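Local coordinates for protein nitrophorin Cim l NP (Cimex lectularius, PDB 1YJH) that carries nitric oxide on a heme b group in bed bug saliva and releases it into the victim during feeding, which widens the blood vessels, at residues E27-N32 / K62-L67; F49-P54 / I80-G85. All coordinates share one frame; numbering follows the deposited sequence.

Interaction 1. Residues E27-N32 / K62-L67. With HEM (protoporphyrin IX containing Fe), chain C.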
loop_
_atom_site.group_PDB
_atom_site.type_symbol
_atom_site.label_atom_id
_atom_site.label_comp_id
_atom_site.label_asym_id
_atom_site.label_seq_id
_atom_site.Cartn_x
_atom_site.Cartn_y
_atom_site.Cartn_z
ATOM N N GLU A 27 -13.167 0.731 -9.784
ATOM C CA GLU A 27 -13.121 1.656 -8.709
ATOM C C GLU A 27 -11.861 1.447 -7.809
ATOM O O GLU A 27 -11.195 2.437 -7.458
ATOM C CB GLU A 27 -14.380 1.571 -7.874
ATOM C CG GLU A 27 -14.474 2.707 -6.867
ATOM C CD GLU A 27 -15.771 2.755 -6.050
ATOM O OE1 GLU A 27 -16.175 3.874 -5.728
ATOM O OE2 GLU A 27 -16.368 1.733 -5.674
ATOM N N LEU A 28 -11.593 0.182 -7.467
ATOM C CA LEU A 28 -10.451 -0.173 -6.609
ATOM C C LEU A 28 -9.144 0.429 -7.162
ATOM O O LEU A 28 -8.305 0.995 -6.427
ATOM C CB LEU A 28 -10.343 -1.700 -6.471
ATOM C CG LEU A 28 -9.372 -2.147 -5.387
ATOM C CD1 LEU A 28 -9.799 -1.682 -3.981
ATOM C CD2 LEU A 28 -9.217 -3.641 -5.402
ATOM N N LEU A 29 -8.965 0.358 -8.488
ATOM C CA LEU A 29 -7.687 0.796 -9.090
ATOM C C LEU A 29 -7.692 2.240 -9.572
ATOM O O LEU A 29 -6.684 2.776 -10.115
ATOM C CB LEU A 29 -7.274 -0.153 -10.221
ATOM C CG LEU A 29 -7.353 -1.664 -9.916
ATOM C CD1 LEU A 29 -6.824 -2.435 -11.145
ATOM C CD2 LEU A 29 -6.629 -2.096 -8.654
ATOM N N GLY A 30 -8.813 2.904 -9.321
ATOM C CA GLY A 30 -8.974 4.282 -9.692
ATOM C C GLY A 30 -9.093 4.500 -11.209
ATOM O O GLY A 30 -8.617 5.511 -11.704
ATOM N N LEU A 31 -9.770 3.577 -11.904
ATOM C CA LEU A 31 -9.885 3.675 -13.362
ATOM C C LEU A 31 -11.299 4.166 -13.786
ATOM O O LEU A 31 -11.543 4.520 -14.960
ATOM C CB LEU A 31 -9.504 2.323 -13.988
ATOM C CG LEU A 31 -8.091 1.789 -13.642
ATOM C CD1 LEU A 31 -7.760 0.333 -14.129
ATOM C CD2 LEU A 31 -7.052 2.748 -14.104
ATOM N N ASN A 32 -12.202 4.214 -12.819
ATOM C CA ASN A 32 -13.630 4.464 -13.064
ATOM C C ASN A 32 -14.024 5.855 -13.608
ATOM O O ASN A 32 -15.221 6.145 -13.785
ATOM C CB ASN A 32 -14.398 4.171 -11.760
ATOM C CG ASN A 32 -14.034 5.150 -10.610
ATOM O OD1 ASN A 32 -14.921 5.755 -10.008
ATOM N ND2 ASN A 32 -12.730 5.305 -10.309
ATOM N N LYS A 62 -7.980 -14.331 -13.138
ATOM C CA LYS A 62 -8.949 -14.205 -14.215
ATOM C C LYS A 62 -9.486 -12.772 -14.290
ATOM O O LYS A 62 -9.366 -12.107 -15.319
ATOM C CB LYS A 62 -10.078 -15.236 -14.032
ATOM C CG LYS A 62 -10.808 -15.569 -15.316
ATOM C CD LYS A 62 -11.977 -16.523 -15.056
ATOM C CE LYS A 62 -12.846 -16.728 -16.335
ATOM N NZ LYS A 62 -12.062 -17.263 -17.531
ATOM N N ASN A 63 -10.020 -12.277 -13.179
ATOM C CA ASN A 63 -10.635 -10.954 -13.137
ATOM C C ASN A 63 -9.695 -9.777 -13.316
ATOM O O ASN A 63 -10.034 -8.820 -14.015
ATOM C CB ASN A 63 -11.472 -10.790 -11.868
ATOM C CG ASN A 63 -12.506 -11.943 -11.686
ATOM O OD1 ASN A 63 -12.804 -12.705 -12.637
ATOM N ND2 ASN A 63 -13.046 -12.068 -10.476
ATOM N N PHE A 64 -8.521 -9.816 -12.652
ATOM C CA PHE A 64 -7.520 -8.771 -12.859
ATOM C C PHE A 64 -6.960 -8.804 -14.275
ATOM O O PHE A 64 -6.882 -7.733 -14.934
ATOM C CB PHE A 64 -6.365 -8.820 -11.800
ATOM C CG PHE A 64 -6.688 -8.063 -10.527
ATOM C CD1 PHE A 64 -7.206 -8.737 -9.428
ATOM C CD2 PHE A 64 -6.538 -6.673 -10.463
ATOM C CE1 PHE A 64 -7.526 -8.025 -8.269
ATOM C CE2 PHE A 64 -6.871 -5.940 -9.292
ATOM C CZ PHE A 64 -7.368 -6.607 -8.226
ATOM N N GLN A 65 -6.599 -10.012 -14.741
ATOM C CA GLN A 65 -6.013 -10.096 -16.118
ATOM C C GLN A 65 -7.039 -9.663 -17.182
ATOM O O GLN A 65 -6.716 -8.879 -18.044
ATOM C CB GLN A 65 -5.336 -11.442 -16.465
ATOM C CG GLN A 65 -4.408 -12.091 -15.419
ATOM C CD GLN A 65 -3.012 -11.454 -15.243
ATOM O OE1 GLN A 65 -2.833 -10.237 -15.395
ATOM N NE2 GLN A 65 -2.017 -12.301 -14.883
ATOM N N SER A 66 -8.283 -10.128 -17.074
ATOM C CA SER A 66 -9.374 -9.647 -17.942
ATOM C C SER A 66 -9.522 -8.145 -18.024
ATOM O O SER A 66 -9.716 -7.622 -19.112
ATOM C CB SER A 66 -10.755 -10.248 -17.547
ATOM O OG SER A 66 -10.699 -11.660 -17.470
ATOM N N LEU A 67 -9.457 -7.423 -16.910
ATOM C CA LEU A 67 -9.731 -5.982 -16.986
ATOM C C LEU A 67 -8.513 -5.218 -17.511
ATOM O O LEU A 67 -8.644 -4.215 -18.243
ATOM C CB LEU A 67 -10.196 -5.434 -15.632
ATOM C CG LEU A 67 -10.057 -3.904 -15.449
ATOM C CD1 LEU A 67 -11.154 -3.103 -16.161
ATOM C CD2 LEU A 67 -9.996 -3.500 -13.976
HETATM C CHA HEM C . -3.360 -13.115 -7.068
HETATM C CHB HEM C . -5.393 -9.128 -5.379
HETATM C CHC HEM C . -7.471 -11.857 -1.888
HETATM C CHD HEM C . -5.088 -15.772 -3.369
HETATM C C1A HEM C . -3.756 -11.824 -6.951
HETATM C C2A HEM C . -3.461 -10.769 -7.907
HETATM C C3A HEM C . -4.015 -9.627 -7.412
HETATM C C4A HEM C . -4.645 -9.981 -6.181
HETATM C CMA HEM C . -4.002 -8.200 -8.020
HETATM C CAA HEM C . -2.665 -10.895 -9.247
HETATM C CBA HEM C . -3.694 -11.029 -10.392
HETATM C CGA HEM C . -3.029 -11.143 -11.746
HETATM O O1A HEM C . -2.632 -12.283 -12.065
HETATM O O2A HEM C . -2.883 -10.116 -12.454
HETATM C C1B HEM C . -6.168 -9.589 -4.347
HETATM C C2B HEM C . -7.082 -8.729 -3.641
HETATM C C3B HEM C . -7.648 -9.464 -2.677
HETATM C C4B HEM C . -7.166 -10.809 -2.724
HETATM C CMB HEM C . -7.249 -7.259 -4.053
HETATM C CAB HEM C . -8.656 -8.972 -1.651
HETATM C CBB HEM C . -9.317 -7.825 -1.905
HETATM C C1C HEM C . -7.018 -13.151 -1.945
HETATM C C2C HEM C . -7.384 -14.256 -1.072
HETATM C C3C HEM C . -6.664 -15.308 -1.498
HETATM C C4C HEM C . -5.910 -14.932 -2.651
HETATM C CMC HEM C . -8.297 -14.242 0.188
HETATM C CAC HEM C . -6.616 -16.741 -0.985
HETATM C CBC HEM C . -6.076 -17.059 0.190
HETATM C C1D HEM C . -4.381 -15.456 -4.502
HETATM C C2D HEM C . -3.521 -16.338 -5.276
HETATM C C3D HEM C . -3.033 -15.463 -6.412
HETATM C C4D HEM C . -3.598 -14.159 -6.227
HETATM C CMD HEM C . -3.207 -17.840 -5.042
HETATM C CAD HEM C . -2.072 -15.848 -7.544
HETATM C CBD HEM C . -2.597 -17.111 -8.169
HETATM C CGD HEM C . -1.627 -17.478 -9.267
HETATM O O1D HEM C . -1.885 -18.577 -9.842
HETATM O O2D HEM C . -0.657 -16.686 -9.530
HETATM N NA HEM C . -4.525 -11.334 -5.890
HETATM N NB HEM C . -6.249 -10.817 -3.738
HETATM N NC HEM C . -6.143 -13.608 -2.905
HETATM N ND HEM C . -4.397 -14.220 -5.121
HETATM FE FE HEM C . -5.184 -12.390 -4.415
#
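Leu29 meets the ring of Phe64 at its edge: CD2 lies in the ring plane, 3.9 Å from CE2 of Phe64. Leu28 adds a looser touch, its CD2 reaching CZ of Phe64 near the same plane. CD1 of Leu29 and CD1 of Leu31 both approach CD2 of Leu67, each at 4.4 Å. No hydrogen bond crosses; the two segments meet through hydrocarbon alone.

The heme supplies the second kind of packing. Its methyl CMA sits over the centre of the Phe64 ring, 3.5 Å from CE1 of Phe64, a CH-pi contact, while the leucines take the edge. Gln65 turns to the propionate: with chi2 bent (-75°), its amide arrives at the carboxylate, NE2 lying 2.9 Å from O1A of the heme.

Two local features shape the segments. Gly30, with positive phi, ends the short helix in a Schellman motif, and Lys62 O accepts Ser66 OG (2.6 Å) and Ser66 N from opposite faces of its plane.

Helix 57-69, which also carries the heme ligand Cys60, thus packs against the end of helix 25-28. Leu25 extends the apolar patch, Val12 of strand 6-17 backs the leucines, and Tyr89 of strand 84-91 touches Phe64 and Gln65.

Interaction 2. Residues F49-P54 / I80-G85; sequences FQTDKP and ITETMG. With HEM (protoporphyrin IX containing Fe), chain C; NO (nitric oxide), chain B.
Phe49 fits between the turn at 80-85 and the distal side of the heme. Its CG stands anti to its own carbonyl carbon (chi1 -54°), which turns the CD2-CE2 edge of the ring to pyrrole C: CD2 comes 3.5 Å from C1C of the heme and 3.8 Å from N of the nitric oxide. Toward the turn, carbonyl oxygens gather near the ring, with Thr83 O at the edge, 3.5 Å from CE1 of Phe49.

Ile80 uses two branches. CD1 reaches the heme methyl CMD and Phe49 O, while CG2 lies 3.7 Å from O of the nitric oxide. The third neighbour is Gly85, which has no side chain and brings its backbone CA to 3.9 Å from O of the nitric oxide. From these two segments the iron-bound gas meets carbon atoms: the Phe49 ring, CG2 of Ile80 and CA of Gly85.

On the loop side, Glu82 bends at chi2 (54°) and brings its carboxylate back to the loop. OE1 accepts from Thr51 OG1 at 3.1 Å, met from above the carboxylate plane, and weakly from Thr51 N. Thr81 OG1 accepts from N of Thr83, an ST turn, and from N of Met84, an ST motif; together they shape the turn.

This is the hairpin between strands 73-80 and 84-91, facing the loop that leads from strand 39-46 into helix 57-69; backbone bonds tie Thr83 to Gly46 and Gly85 to Val44.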
loop_
_atom_site.group_PDB
_atom_site.type_symbol
_atom_site.label_atom_id
_atom_site.label_comp_id
_atom_site.label_asym_id
_atom_site.label_seq_id
_atom_site.Cartn_x
_atom_site.Cartn_y
_atom_site.Cartn_z
ATOM N N PHE A 49 -3.160 -16.424 1.767
ATOM C CA PHE A 49 -2.996 -16.258 0.316
ATOM C C PHE A 49 -2.208 -17.381 -0.377
ATOM O O PHE A 49 -2.548 -17.783 -1.501
ATOM C CB PHE A 49 -2.308 -14.937 -0.036
ATOM C CG PHE A 49 -2.967 -13.728 0.546
ATOM C CD1 PHE A 49 -2.357 -13.023 1.570
ATOM C CD2 PHE A 49 -4.190 -13.275 0.052
ATOM C CE1 PHE A 49 -2.975 -11.899 2.109
ATOM C CE2 PHE A 49 -4.806 -12.117 0.590
ATOM C CZ PHE A 49 -4.195 -11.457 1.617
ATOM N N GLN A 50 -1.134 -17.851 0.262
ATOM C CA GLN A 50 -0.184 -18.730 -0.416
ATOM C C GLN A 50 -0.776 -20.105 -0.607
ATOM O O GLN A 50 -0.886 -20.584 -1.744
ATOM C CB GLN A 50 1.152 -18.806 0.309
ATOM C CG GLN A 50 2.309 -19.082 -0.637
ATOM C CD GLN A 50 3.634 -19.221 0.098
ATOM O OE1 GLN A 50 4.332 -20.227 -0.055
ATOM N NE2 GLN A 50 3.974 -18.226 0.915
ATOM N N THR A 51 -1.170 -20.711 0.505
ATOM C CA THR A 51 -1.858 -21.992 0.497
ATOM C C THR A 51 -3.030 -21.926 -0.461
ATOM O O THR A 51 -3.173 -22.788 -1.349
ATOM C CB THR A 51 -2.372 -22.329 1.898
ATOM O OG1 THR A 51 -1.271 -22.386 2.820
ATOM C CG2 THR A 51 -2.936 -23.758 1.913
ATOM N N ASP A 52 -3.840 -20.882 -0.277
ATOM C CA ASP A 52 -5.083 -20.667 -1.016
ATOM C C ASP A 52 -6.111 -21.788 -0.771
ATOM O O ASP A 52 -6.634 -22.384 -1.709
ATOM C CB ASP A 52 -4.804 -20.457 -2.506
ATOM C CG ASP A 52 -5.982 -19.908 -3.237
ATOM O OD1 ASP A 52 -5.922 -19.809 -4.480
ATOM O OD2 ASP A 52 -7.018 -19.539 -2.656
ATOM N N LYS A 53 -6.407 -22.043 0.503
ATOM C CA LYS A 53 -7.459 -22.980 0.907
ATOM C C LYS A 53 -8.901 -22.644 0.465
ATOM O O LYS A 53 -9.704 -23.573 0.288
ATOM C CB LYS A 53 -7.418 -23.206 2.424
ATOM C CG LYS A 53 -6.192 -23.987 2.922
ATOM C CD LYS A 53 -6.253 -25.487 2.569
ATOM C CE LYS A 53 -5.460 -26.334 3.574
ATOM N NZ LYS A 53 -3.971 -26.340 3.337
ATOM N N PRO A 54 -9.271 -21.358 0.328
ATOM C CA PRO A 54 -10.567 -21.015 -0.292
ATOM C C PRO A 54 -10.585 -21.183 -1.829
ATOM O O PRO A 54 -11.645 -21.020 -2.466
ATOM C CB PRO A 54 -10.771 -19.540 0.105
ATOM C CG PRO A 54 -9.411 -19.004 0.299
ATOM C CD PRO A 54 -8.570 -20.148 0.813
ATOM N N ILE A 80 3.092 -13.479 -3.519
ATOM C CA ILE A 80 2.215 -13.745 -2.387
ATOM C C ILE A 80 2.927 -14.568 -1.311
ATOM O O ILE A 80 3.849 -15.370 -1.596
ATOM C CB ILE A 80 0.839 -14.367 -2.810
ATOM C CG1 ILE A 80 1.044 -15.619 -3.696
ATOM C CG2 ILE A 80 -0.076 -13.297 -3.529
ATOM C CD1 ILE A 80 -0.198 -16.570 -3.820
ATOM N N THR A 81 2.558 -14.294 -0.068
ATOM C CA THR A 81 3.022 -15.059 1.074
ATOM C C THR A 81 1.771 -15.483 1.793
ATOM O O THR A 81 0.669 -15.375 1.244
ATOM C CB THR A 81 3.986 -14.271 2.014
ATOM O OG1 THR A 81 3.299 -13.142 2.602
ATOM C CG2 THR A 81 5.133 -13.670 1.252
ATOM N N GLU A 82 1.916 -15.962 3.011
ATOM C CA GLU A 82 0.765 -16.321 3.772
ATOM C C GLU A 82 -0.029 -15.110 4.237
ATOM O O GLU A 82 -1.220 -15.238 4.536
ATOM C CB GLU A 82 1.189 -17.070 5.009
ATOM C CG GLU A 82 0.226 -18.219 5.293
ATOM C CD GLU A 82 0.073 -19.148 4.074
ATOM O OE1 GLU A 82 -1.075 -19.457 3.707
ATOM O OE2 GLU A 82 1.097 -19.541 3.458
ATOM N N THR A 83 0.657 -13.969 4.369
ATOM C CA THR A 83 0.022 -12.798 4.952
ATOM C C THR A 83 -0.004 -11.574 4.074
ATOM O O THR A 83 -0.717 -10.639 4.407
ATOM C CB THR A 83 0.575 -12.403 6.357
ATOM O OG1 THR A 83 1.953 -11.989 6.244
ATOM C CG2 THR A 83 0.487 -13.595 7.356
ATOM N N MET A 84 0.777 -11.581 2.989
ATOM C CA MET A 84 0.870 -10.455 2.084
ATOM C C MET A 84 0.726 -10.874 0.620
ATOM O O MET A 84 0.944 -12.026 0.248
ATOM C CB MET A 84 2.229 -9.753 2.194
ATOM C CG MET A 84 2.576 -9.206 3.614
ATOM S SD MET A 84 4.215 -8.556 3.729
ATOM C CE MET A 84 5.101 -10.037 4.175
ATOM N N GLY A 85 0.325 -9.881 -0.167
ATOM C CA GLY A 85 0.268 -9.942 -1.630
ATOM C C GLY A 85 0.678 -8.608 -2.207
ATOM O O GLY A 85 0.239 -7.538 -1.757
HETATM C CHA HEM C . -3.360 -13.115 -7.068
HETATM C CHB HEM C . -5.393 -9.128 -5.379
HETATM C CHC HEM C . -7.471 -11.857 -1.888
HETATM C CHD HEM C . -5.088 -15.772 -3.369
HETATM C C1A HEM C . -3.756 -11.824 -6.951
HETATM C C2A HEM C . -3.461 -10.769 -7.907
HETATM C C3A HEM C . -4.015 -9.627 -7.412
HETATM C C4A HEM C . -4.645 -9.981 -6.181
HETATM C CMA HEM C . -4.002 -8.200 -8.020
HETATM C CAA HEM C . -2.665 -10.895 -9.247
HETATM C CBA HEM C . -3.694 -11.029 -10.392
HETATM C CGA HEM C . -3.029 -11.143 -11.746
HETATM O O1A HEM C . -2.632 -12.283 -12.065
HETATM O O2A HEM C . -2.883 -10.116 -12.454
HETATM C C1B HEM C . -6.168 -9.589 -4.347
HETATM C C2B HEM C . -7.082 -8.729 -3.641
HETATM C C3B HEM C . -7.648 -9.464 -2.677
HETATM C C4B HEM C . -7.166 -10.809 -2.724
HETATM C CMB HEM C . -7.249 -7.259 -4.053
HETATM C CAB HEM C . -8.656 -8.972 -1.651
HETATM C CBB HEM C . -9.317 -7.825 -1.905
HETATM C C1C HEM C . -7.018 -13.151 -1.945
HETATM C C2C HEM C . -7.384 -14.256 -1.072
HETATM C C3C HEM C . -6.664 -15.308 -1.498
HETATM C C4C HEM C . -5.910 -14.932 -2.651
HETATM C CMC HEM C . -8.297 -14.242 0.188
HETATM C CAC HEM C . -6.616 -16.741 -0.985
HETATM C CBC HEM C . -6.076 -17.059 0.190
HETATM C C1D HEM C . -4.381 -15.456 -4.502
HETATM C C2D HEM C . -3.521 -16.338 -5.276
HETATM C C3D HEM C . -3.033 -15.463 -6.412
HETATM C C4D HEM C . -3.598 -14.159 -6.227
HETATM C CMD HEM C . -3.207 -17.840 -5.042
HETATM C CAD HEM C . -2.072 -15.848 -7.544
HETATM C CBD HEM C . -2.597 -17.111 -8.169
HETATM C CGD HEM C . -1.627 -17.478 -9.267
HETATM O O1D HEM C . -1.885 -18.577 -9.842
HETATM O O2D HEM C . -0.657 -16.686 -9.530
HETATM N NA HEM C . -4.525 -11.334 -5.890
HETATM N NB HEM C . -6.249 -10.817 -3.738
HETATM N NC HEM C . -6.143 -13.608 -2.905
HETATM N ND HEM C . -4.397 -14.220 -5.121
HETATM FE FE HEM C . -5.184 -12.390 -4.415
HETATM N N NO B . -3.643 -11.981 -3.428
HETATM O O NO B . -2.957 -10.925 -3.685
#

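Overall arrangement
From the N terminus the chain runs along strand 6-17 and through the short helix 25-28 into 27-32, then along strand 39-46 to the loop at 49-54. Helix 57-69 follows, and with 62-67 interaction 1 closes its loop. Strand 73-80 then leads to the hairpin at 80-85, where interaction 2 closes a second loop. The segments alternate, so the two loops cross. The contacts do not touch, but the heme meets both. Interaction 1 joins the end of helix 25-28 and the turn after it to helix 57-69 beside one propionate; interaction 2 joins loop and hairpin on the nitric oxide side. Both lie in a DNase I-like domain of the endonuclease/exonuclease/phosphatase family.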